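Local coordinates for protein [4Fe-4S]-dependent U34-ARNt thiolase (Methanococcus maripaludis, PDB 6SCY) that carries a [4Fe-4S] cluster and zinc and, as an ATP-binding thiolase, probably transfers sulfur to uridine 34 of tRNA, at residues A[48-53]-A[77-82]. Sequence-based numbering, arbitrary orientation.
Sequences NNIKVA and PNSNLI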
loop_
_atom_site.group_PDB
_atom_site.type_symbol
_atom_site.label_atom_id
_atom_site.label_comp_id
_atom_site.label_asym_id
_atom_site.label_seq_id
_atom_site.Cartn_x
_atom_site.Cartn_y
_atom_site.Cartn_z
ATOM N N ASN A 48 -15.330 31.784 13.134
ATOM C CA ASN A 48 -16.066 32.919 12.578
ATOM C C ASN A 48 -15.289 33.540 11.402
ATOM O O ASN A 48 -14.093 33.280 11.240
ATOM C CB ASN A 48 -16.326 33.952 13.683
ATOM C CG ASN A 48 -17.509 34.852 13.437
ATOM O OD1 ASN A 48 -18.638 34.408 13.203
ATOM N ND2 ASN A 48 -17.267 36.149 13.510
ATOM N N ASN A 49 -15.967 34.349 10.586
ATOM C CA ASN A 49 -15.398 35.073 9.444
ATOM C C ASN A 49 -14.871 34.152 8.310
ATOM O O ASN A 49 -13.921 34.523 7.604
ATOM C CB ASN A 49 -14.339 36.105 9.884
ATOM C CG ASN A 49 -14.674 36.811 11.172
ATOM O OD1 ASN A 49 -15.767 37.361 11.349
ATOM N ND2 ASN A 49 -13.743 36.780 12.111
ATOM N N ILE A 50 -15.536 32.998 8.074
ATOM C CA ILE A 50 -15.164 32.115 6.952
ATOM C C ILE A 50 -16.409 31.660 6.153
ATOM O O ILE A 50 -17.490 31.513 6.715
ATOM C CB ILE A 50 -14.216 30.917 7.287
ATOM C CG1 ILE A 50 -14.803 29.992 8.345
ATOM C CG2 ILE A 50 -12.798 31.354 7.644
ATOM C CD1 ILE A 50 -15.217 28.776 7.764
ATOM N N LYS A 51 -16.225 31.436 4.842
ATOM C CA LYS A 51 -17.247 31.001 3.887
ATOM C C LYS A 51 -16.850 29.614 3.360
ATOM O O LYS A 51 -15.722 29.452 2.881
ATOM C CB LYS A 51 -17.322 32.032 2.736
ATOM C CG LYS A 51 -18.468 31.832 1.763
ATOM C CD LYS A 51 -18.400 32.840 0.642
ATOM C CE LYS A 51 -19.502 33.864 0.720
ATOM N NZ LYS A 51 -19.627 34.615 -0.554
ATOM N N VAL A 52 -17.743 28.612 3.471
ATOM C CA VAL A 52 -17.429 27.256 2.994
ATOM C C VAL A 52 -18.380 26.799 1.905
ATOM O O VAL A 52 -19.572 26.630 2.156
ATOM C CB VAL A 52 -17.312 26.197 4.124
ATOM C CG1 VAL A 52 -17.071 24.799 3.557
ATOM C CG2 VAL A 52 -16.220 26.558 5.122
ATOM N N ALA A 53 -17.840 26.582 0.701
ATOM C CA ALA A 53 -18.559 26.047 -0.452
ATOM C C ALA A 53 -18.548 24.544 -0.263
ATOM O O ALA A 53 -17.596 24.024 0.319
ATOM C CB ALA A 53 -17.822 26.398 -1.730
ATOM N N PRO A 77 -22.242 33.449 13.720
ATOM C CA PRO A 77 -22.930 34.540 13.003
ATOM C C PRO A 77 -22.305 34.983 11.682
ATOM O O PRO A 77 -23.037 35.121 10.697
ATOM C CB PRO A 77 -22.964 35.678 14.030
ATOM C CG PRO A 77 -21.798 35.413 14.921
ATOM C CD PRO A 77 -21.707 33.916 15.017
ATOM N N ASN A 78 -20.971 35.214 11.668
ATOM C CA ASN A 78 -20.242 35.691 10.503
ATOM C C ASN A 78 -19.586 34.575 9.721
ATOM O O ASN A 78 -18.458 34.732 9.270
ATOM C CB ASN A 78 -19.228 36.774 10.894
ATOM C CG ASN A 78 -19.798 37.991 11.580
ATOM O OD1 ASN A 78 -21.013 38.125 11.801
ATOM N ND2 ASN A 78 -18.918 38.914 11.934
ATOM N N SER A 79 -20.290 33.457 9.530
ATOM C CA SER A 79 -19.776 32.346 8.729
ATOM C C SER A 79 -20.836 31.819 7.780
ATOM O O SER A 79 -21.971 31.602 8.199
ATOM C CB SER A 79 -19.165 31.258 9.599
ATOM O OG SER A 79 -17.790 31.544 9.798
ATOM N N ASN A 80 -20.491 31.692 6.490
ATOM C CA ASN A 80 -21.425 31.295 5.441
ATOM C C ASN A 80 -21.183 29.889 4.920
ATOM O O ASN A 80 -20.070 29.369 5.035
ATOM C CB ASN A 80 -21.375 32.319 4.295
ATOM C CG ASN A 80 -22.632 32.396 3.474
ATOM O OD1 ASN A 80 -22.683 31.914 2.339
ATOM N ND2 ASN A 80 -23.676 33.008 4.030
ATOM N N LEU A 81 -22.227 29.284 4.316
ATOM C CA LEU A 81 -22.186 27.937 3.750
ATOM C C LEU A 81 -22.970 27.925 2.428
ATOM O O LEU A 81 -24.167 28.215 2.412
ATOM C CB LEU A 81 -22.767 26.936 4.772
ATOM C CG LEU A 81 -22.432 25.462 4.611
ATOM C CD1 LEU A 81 -20.983 25.198 4.890
ATOM C CD2 LEU A 81 -23.253 24.627 5.558
ATOM N N ILE A 82 -22.277 27.661 1.315
ATOM C CA ILE A 82 -22.875 27.623 -0.021
ATOM C C ILE A 82 -22.764 26.196 -0.557
ATOM O O ILE A 82 -21.721 25.576 -0.391
ATOM C CB ILE A 82 -22.217 28.659 -0.990
ATOM C CG1 ILE A 82 -22.035 30.032 -0.328
ATOM C CG2 ILE A 82 -23.016 28.800 -2.307
ATOM C CD1 ILE A 82 -20.960 30.900 -0.983
#
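Residues 51-53 and 80-82 pair as parallel neighbours in two adjacent strands, 51-55 and 80-87, inside the central sheet. Between them Val52 bonds twice: its N reaches Asn80 O at 2.9 Å, nearly straight at 165°, and its O accepts Ile82 N at 3.0 Å; one step earlier Ile50 O takes Asn80 N. Lys51 and Ala53 bond instead toward Asp163 and strand 164-167. Val52 CB meets Leu81 CD1 at 3.9 Å, and these buried, branched side chains suit the apolar face packed by Tyr73 of helix 60-75. That helix links the strands in a beta-alpha-beta crossover of the PP-loop (HUP) fold, whose predicted ATP-binding Gly55 follows close behind Ala53. On the other face Ile82 CD1 rests against CG, CD and CE of Lys51, while Lys51 NZ hydrogen-bonds to Glu160 O. In the loop ahead, asparagine suits because its side-chain carbonyl can stand in for a backbone acceptor: Asn48 OD1 takes Asn78 N at 2.9 Å and touches Pro77 CD at 3.6 Å. An alanine in place of Asn48 would probably leave Asn78 N without this acceptor and open a gap against Pro77. Asn78 O returns a weak bond to Asn49 N, and Ser79 OG, 3.1 Å from Ile50 O, hydrogen-bonds to Lys47 O.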